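Local coordinates for PILD processed protein (Shewanella oneidensis, PDB 4D40) that probably serves as a pilin subunit that assembles into type IV pili, the surface filaments bacteria use for functions such as adhesion, at residues Gln18-His23 against Phe53-Lys58; Leu36-Ser39 against Ser43-Tyr46; Ala59-Arg64 against Cys69-Leu74. All coordinates share one frame; numbering follows the deposited sequence.

The three contacts trace the fold from helix 2-27 across its antiparallel sheet. Contact 1 packs the helix on strand 55-61, and contact 2, nested in the chain between the segments of contact 1, lays the loop after the helix along strand 42-48, one of the two edge strands. Contact 3 pairs strand 55-61 with strand 72-75. Contacts 2 and 3 have centres about 10 Å apart, whereas the centres of contacts 1 and 3 are about 18 Å apart, with the middle of the chain between them. Y46 links contacts 1 and 2, its CE1 lying 3.5 Å from L20 CD2. Contacts 2 and 3 meet where S43 O is 2.9 Å from V60 N, a probable hydrogen bond.

Contact 1. Residues Gln18-His23 against Phe53-Lys58; sequences QALERH and FGFSLK
Helix-on-sheet packing in the pilin core brings L20 of helix 2-27 against F55 and L57 of strand 55-61. The axes of helix 18-23 and strand 55-58 run roughly antiparallel, at 156° between their directions, and are 11.3 Å apart at closest approach. One methyl does most of the work: L20 CD1 sits over the centre of the F55 ring, 3.7 Å from its centroid and 9° off the ring normal. This is a CH-pi contact over the face, and the near-equal reach to all six ring carbons confirms the centring. The same CD1 meets L57 CD1 tip to tip at 3.8 Å, which makes it the point shared by both strand residues. F55 CG stands between the backbone N and the carbonyl carbon (chi1 70°), a setting that turns the ring toward L57, whose backbone N lies at the ring edge, in plane. On the helix side E21 reaches another part of that edge, with OE2 4.2 Å from F55 CE2. The carboxylate oxygen is hydrogen-bonded to Y30 OH, and the Y30 ring also meets F55 edge-to-face, so the aromatic is bordered by both polar and aromatic neighbours. Replacing F55 by an alanine would probably open a gap under L20 CD1 and deprive Y30 of its edge-to-face partner. L57 extends the packing along the helix, touching L13, S16 and A17. With all three principal residues buried, the arrangement is characteristic of the type IV pilin globular domain, in which the C-terminal half of the long N-terminal helix lies on an antiparallel sheet.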
# COMPACT_ATOMS: atom_id res chain seq x y z
N GLN A 18 8.61 -2.96 -0.88
CA GLN A 18 10.03 -3.30 -0.98
C GLN A 18 10.35 -4.54 -0.14
O GLN A 18 11.15 -5.39 -0.53
CB GLN A 18 10.90 -2.11 -0.55
CG GLN A 18 10.82 -0.94 -1.54
CD GLN A 18 11.47 0.32 -1.04
OE1 GLN A 18 11.88 0.41 0.11
NE2 GLN A 18 11.57 1.31 -1.92
N ALA A 19 9.70 -4.64 1.01
CA ALA A 19 9.87 -5.82 1.85
C ALA A 19 9.27 -7.05 1.17
O ALA A 19 9.84 -8.15 1.25
CB ALA A 19 9.23 -5.59 3.21
N LEU A 20 8.14 -6.88 0.50
CA LEU A 20 7.50 -7.98 -0.21
C LEU A 20 8.39 -8.50 -1.33
O LEU A 20 8.43 -9.70 -1.56
CB LEU A 20 6.14 -7.55 -0.76
CG LEU A 20 5.06 -7.32 0.30
CD1 LEU A 20 3.89 -6.56 -0.29
CD2 LEU A 20 4.59 -8.65 0.90
N GLU A 21 9.12 -7.61 -2.01
CA GLU A 21 10.02 -8.04 -3.08
C GLU A 21 11.21 -8.83 -2.54
O GLU A 21 11.75 -9.70 -3.22
CB GLU A 21 10.55 -6.85 -3.89
CG GLU A 21 9.68 -6.32 -5.03
CD GLU A 21 8.88 -7.38 -5.77
OE1 GLU A 21 9.45 -8.29 -6.41
OE2 GLU A 21 7.64 -7.28 -5.73
N ARG A 22 11.64 -8.52 -1.32
CA ARG A 22 12.73 -9.27 -0.71
C ARG A 22 12.27 -10.69 -0.41
O ARG A 22 13.02 -11.65 -0.60
CB ARG A 22 13.24 -8.57 0.56
CG ARG A 22 14.11 -7.37 0.28
CD ARG A 22 14.86 -6.92 1.53
NE ARG A 22 13.96 -6.32 2.51
CZ ARG A 22 13.53 -5.06 2.47
NH1 ARG A 22 13.91 -4.25 1.49
NH2 ARG A 22 12.71 -4.62 3.41
N HIS A 23 11.03 -10.81 0.05
CA HIS A 23 10.46 -12.13 0.29
C HIS A 23 10.33 -12.88 -1.03
O HIS A 23 10.69 -14.05 -1.12
CB HIS A 23 9.10 -12.02 0.96
CG HIS A 23 8.53 -13.34 1.38
ND1 HIS A 23 7.85 -14.17 0.52
CD2 HIS A 23 8.56 -13.98 2.58
CE1 HIS A 23 7.48 -15.26 1.17
NE2 HIS A 23 7.90 -15.17 2.41
N PHE A 53 1.53 -14.87 -6.98
CA PHE A 53 2.41 -14.17 -7.93
C PHE A 53 2.11 -12.67 -8.03
O PHE A 53 2.84 -11.94 -8.70
CB PHE A 53 2.32 -14.81 -9.31
CG PHE A 53 3.09 -16.10 -9.43
CD1 PHE A 53 4.47 -16.10 -9.34
CD2 PHE A 53 2.44 -17.30 -9.66
CE1 PHE A 53 5.19 -17.29 -9.45
CE2 PHE A 53 3.15 -18.49 -9.77
CZ PHE A 53 4.52 -18.48 -9.68
N GLY A 54 1.04 -12.23 -7.37
CA GLY A 54 0.69 -10.82 -7.32
C GLY A 54 0.23 -10.40 -5.93
O GLY A 54 0.07 -11.24 -5.05
N PHE A 55 0.02 -9.10 -5.75
CA PHE A 55 -0.58 -8.59 -4.52
C PHE A 55 -1.16 -7.20 -4.71
O PHE A 55 -0.88 -6.52 -5.69
CB PHE A 55 0.44 -8.54 -3.37
CG PHE A 55 1.51 -7.49 -3.54
CD1 PHE A 55 1.26 -6.16 -3.24
CD2 PHE A 55 2.78 -7.83 -4.00
CE1 PHE A 55 2.24 -5.20 -3.40
CE2 PHE A 55 3.75 -6.88 -4.15
CZ PHE A 55 3.48 -5.56 -3.85
N SER A 56 -1.97 -6.79 -3.73
CA SER A 56 -2.43 -5.42 -3.64
C SER A 56 -2.23 -4.92 -2.22
O SER A 56 -2.71 -5.54 -1.26
CB SER A 56 -3.91 -5.31 -4.01
OG SER A 56 -4.39 -4.00 -3.73
N LEU A 57 -1.51 -3.81 -2.09
CA LEU A 57 -1.39 -3.09 -0.83
C LEU A 57 -2.35 -1.91 -0.88
O LEU A 57 -2.38 -1.20 -1.89
CB LEU A 57 0.04 -2.59 -0.61
CG LEU A 57 1.07 -3.62 -0.15
CD1 LEU A 57 2.49 -3.07 -0.34
CD2 LEU A 57 0.83 -3.98 1.31
N LYS A 58 -3.13 -1.70 0.18
CA LYS A 58 -4.03 -0.56 0.19
C LYS A 58 -3.91 0.23 1.47
O LYS A 58 -3.61 -0.31 2.53
CB LYS A 58 -5.49 -1.00 0.03
CG LYS A 58 -5.78 -1.71 -1.28
CD LYS A 58 -7.26 -1.96 -1.44
CE LYS A 58 -7.61 -2.28 -2.88
NZ LYS A 58 -7.06 -3.60 -3.26

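Contact 2. Residues Leu36-Ser39 against Ser43-Tyr46; sequences LANS and SFSY
S43 meets N38 through its backbone, with S43 CA 3.4 Å from N38 OD1, while a water connects S43 OG to S39 O at the same end of the segment. Next comes F44, whose N donates to N38 OD1 at 2.8 Å. The N-H...O angle of 172° shows a straight bond, although the donor stands 41° above the carbonyl plane. N38 CG is anti to its carbonyl carbon (chi1 -68°), which brings the amide to the strand. Its other end, ND2, donates to a water 2.8 Å away that also lies 2.7 Å from F44 O, so the amide and the water together face the outward N-H and carbonyl of F44. The ring of F44 approaches the loop backbone too, with CD2 3.2 Å from A37 O, and N38 OD1 lies near the ring plane at its edge. At S45 a methyl packs on the peptide, L36 CD1 lying 3.6 Å from S45 C. The apolar partners of this methyl are Y46 CB at 4.0 Å and F44 CB at a like distance, which it bridges across the S45 peptide. The Y46 ring extends past the loop, and its OH is hydrogen-bonded to P31 O. Strand 42-48 is one of the two edge strands of the sheet; S43 and S45 pair with V60 and K58 of strand 55-61, while L36 packs on Y12 and S16 of helix 2-27 and F44 on L13, its ring edge-to-face with that of Y12.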
# COMPACT_ATOMS: atom_id res chain seq x y z
N LEU A 36 1.09 -5.09 9.13
CA LEU A 36 1.09 -3.68 8.80
C LEU A 36 0.54 -2.90 9.97
O LEU A 36 -0.34 -3.38 10.68
CB LEU A 36 0.27 -3.41 7.54
CG LEU A 36 0.73 -4.11 6.27
CD1 LEU A 36 -0.35 -4.00 5.20
CD2 LEU A 36 2.03 -3.50 5.78
N ALA A 37 1.06 -1.69 10.17
CA ALA A 37 0.66 -0.85 11.29
C ALA A 37 -0.32 0.23 10.85
O ALA A 37 0.01 1.06 10.01
CB ALA A 37 1.88 -0.21 11.93
N ASN A 38 -1.52 0.22 11.43
CA ASN A 38 -2.49 1.27 11.16
C ASN A 38 -2.22 2.54 11.96
O ASN A 38 -1.50 2.52 12.97
CB ASN A 38 -3.91 0.78 11.46
CG ASN A 38 -4.37 -0.28 10.50
OD1 ASN A 38 -3.77 -0.47 9.45
ND2 ASN A 38 -5.44 -0.97 10.85
N SER A 39 -2.81 3.64 11.50
CA SER A 39 -2.74 4.93 12.17
C SER A 39 -4.15 5.44 12.38
O SER A 39 -5.10 4.84 11.89
CB SER A 39 -1.94 5.93 11.34
OG SER A 39 -2.72 6.39 10.24
N SER A 43 -5.98 2.86 7.37
CA SER A 43 -5.96 1.44 7.65
C SER A 43 -5.29 0.74 6.48
O SER A 43 -5.71 0.92 5.34
CB SER A 43 -7.38 0.91 7.86
OG SER A 43 -8.00 1.59 8.93
N PHE A 44 -4.24 -0.02 6.77
CA PHE A 44 -3.46 -0.66 5.72
C PHE A 44 -3.77 -2.15 5.60
O PHE A 44 -3.99 -2.83 6.60
CB PHE A 44 -1.96 -0.48 5.99
CG PHE A 44 -1.53 0.95 6.02
CD1 PHE A 44 -1.14 1.61 4.86
CD2 PHE A 44 -1.50 1.66 7.21
CE1 PHE A 44 -0.74 2.93 4.89
CE2 PHE A 44 -1.10 2.97 7.25
CZ PHE A 44 -0.72 3.61 6.08
N SER A 45 -3.79 -2.65 4.36
CA SER A 45 -4.05 -4.06 4.12
C SER A 45 -3.15 -4.61 3.03
O SER A 45 -2.72 -3.87 2.14
CB SER A 45 -5.52 -4.28 3.73
OG SER A 45 -5.84 -3.62 2.51
N TYR A 46 -2.85 -5.90 3.14
CA TYR A 46 -2.09 -6.65 2.15
C TYR A 46 -2.94 -7.82 1.68
O TYR A 46 -3.39 -8.63 2.50
CB TYR A 46 -0.78 -7.15 2.74
CG TYR A 46 -0.10 -8.23 1.94
CD1 TYR A 46 0.54 -7.93 0.76
CD2 TYR A 46 -0.06 -9.55 2.39
CE1 TYR A 46 1.19 -8.91 0.02
CE2 TYR A 46 0.60 -10.55 1.66
CZ TYR A 46 1.22 -10.20 0.47
OH TYR A 46 1.88 -11.16 -0.28
O HOH W 1 -5.82 -2.51 8.50
O HOH W 2 -6.91 2.85 11.16

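Contact 3. Residues Ala59-Arg64 against Cys69-Leu74; sequences AVPTNR and CGTLSL
A59 O receives two donors from the facing segment 69-74. L72 N binds it at 2.9 Å in a hydrogen bond of 168°, and T71 CA lies 3.4 Å from A59 O in a weaker CA-H...O contact. The reciprocal bond, A59 N to L72 O, is shorter at 2.8 Å and just as straight at 169°. This two-way exchange defines A59 and L72 as an antiparallel hydrogen-bonded pair within the hairpin of strands 55-61 and 72-75. Their side chains share the face of the sheet on which A59 touches F44 and L72 touches R6 and Q10 of helix 2-27; A59 CB lies 4.3 Å from L72 CB. The V60 and T71 side chains run alongside one another in the same sense, with V60 CG2 3.8 Å from T71 CG2. T71 CG2 is anti to its own N while OG1 stands beside that N (chi1 -62°), and this rotation turns OG1 toward P61 and the V60 methyls. One residue further on, P61 CD packs 3.3 Å from G70 O. G70 has positive phi, a conformation that favours glycine and lets the chain bend as it arrives from C69, whose sulfur is in a disulfide with C86. In this register P61 would be the next hydrogen-bonded partner of G70, yet a proline nitrogen carries no hydrogen. That is consistent with the pairing ending here: P61 CD packs against G70 O where a donor would otherwise stand, and the bend at G70 carries the other half of the would-be pair, G70 N and P61 O, apart.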
# COMPACT_ATOMS: atom_id res chain seq x y z
N ALA A 59 -4.17 1.53 1.33
CA ALA A 59 -4.29 2.44 2.45
C ALA A 59 -5.65 3.11 2.37
O ALA A 59 -5.90 3.93 1.48
CB ALA A 59 -3.18 3.47 2.43
N VAL A 60 -6.53 2.75 3.30
CA VAL A 60 -7.90 3.25 3.31
C VAL A 60 -8.04 4.35 4.34
O VAL A 60 -7.87 4.10 5.53
CB VAL A 60 -8.91 2.13 3.62
CG1 VAL A 60 -10.34 2.69 3.67
CG2 VAL A 60 -8.81 1.02 2.60
N PRO A 61 -8.35 5.58 3.89
CA PRO A 61 -8.49 6.65 4.89
C PRO A 61 -9.65 6.42 5.85
O PRO A 61 -10.67 5.86 5.47
CB PRO A 61 -8.74 7.89 4.02
CG PRO A 61 -9.31 7.37 2.76
CD PRO A 61 -8.63 6.06 2.52
N THR A 62 -9.45 6.83 7.10
CA THR A 62 -10.52 6.85 8.09
C THR A 62 -11.34 8.12 7.88
O THR A 62 -10.98 8.98 7.09
CB THR A 62 -9.96 6.83 9.52
OG1 THR A 62 -9.26 8.05 9.76
CG2 THR A 62 -9.01 5.66 9.72
N ASN A 63 -12.45 8.23 8.61
CA ASN A 63 -13.26 9.45 8.55
C ASN A 63 -12.47 10.68 9.01
O ASN A 63 -12.78 11.81 8.64
CB ASN A 63 -14.52 9.28 9.41
CG ASN A 63 -14.24 8.67 10.76
OD1 ASN A 63 -13.09 8.58 11.19
ND2 ASN A 63 -15.29 8.25 11.45
N ARG A 64 -11.42 10.44 9.80
CA ARG A 64 -10.57 11.51 10.31
C ARG A 64 -9.60 12.07 9.26
O ARG A 64 -8.90 13.05 9.52
CB ARG A 64 -9.77 11.00 11.51
CG ARG A 64 -10.64 10.46 12.63
CD ARG A 64 -9.83 9.82 13.74
NE ARG A 64 -10.65 8.93 14.55
CZ ARG A 64 -10.79 7.62 14.33
NH1 ARG A 64 -10.15 7.03 13.33
NH2 ARG A 64 -11.58 6.90 15.13
N CYS A 69 -8.03 11.96 -2.46
CA CYS A 69 -7.51 10.81 -3.19
C CYS A 69 -8.09 9.50 -2.68
O CYS A 69 -7.91 8.45 -3.29
CB CYS A 69 -5.98 10.77 -3.12
SG CYS A 69 -5.24 12.13 -4.05
N GLY A 70 -8.80 9.57 -1.56
CA GLY A 70 -9.47 8.40 -1.02
C GLY A 70 -8.52 7.25 -0.76
O GLY A 70 -7.42 7.43 -0.24
N THR A 71 -8.94 6.05 -1.15
CA THR A 71 -8.12 4.87 -0.94
C THR A 71 -6.97 4.82 -1.92
O THR A 71 -7.15 4.99 -3.13
CB THR A 71 -8.96 3.59 -1.08
OG1 THR A 71 -9.97 3.58 -0.07
CG2 THR A 71 -8.08 2.34 -0.93
N LEU A 72 -5.78 4.58 -1.38
CA LEU A 72 -4.56 4.48 -2.17
C LEU A 72 -4.19 3.02 -2.31
O LEU A 72 -4.31 2.26 -1.35
CB LEU A 72 -3.42 5.23 -1.50
CG LEU A 72 -3.74 6.62 -0.98
CD1 LEU A 72 -2.65 7.07 -0.03
CD2 LEU A 72 -3.91 7.60 -2.12
N SER A 73 -3.74 2.61 -3.48
CA SER A 73 -3.25 1.24 -3.62
C SER A 73 -1.99 1.18 -4.47
O SER A 73 -1.71 2.07 -5.27
CB SER A 73 -4.32 0.33 -4.21
OG SER A 73 -4.56 0.63 -5.56
N LEU A 74 -1.27 0.09 -4.26
CA LEU A 74 0.00 -0.19 -4.91
C LEU A 74 0.10 -1.69 -5.12
O LEU A 74 -0.05 -2.44 -4.16
CB LEU A 74 1.16 0.33 -4.06
CG LEU A 74 2.58 -0.03 -4.49
CD1 LEU A 74 2.82 0.42 -5.91
CD2 LEU A 74 3.60 0.61 -3.55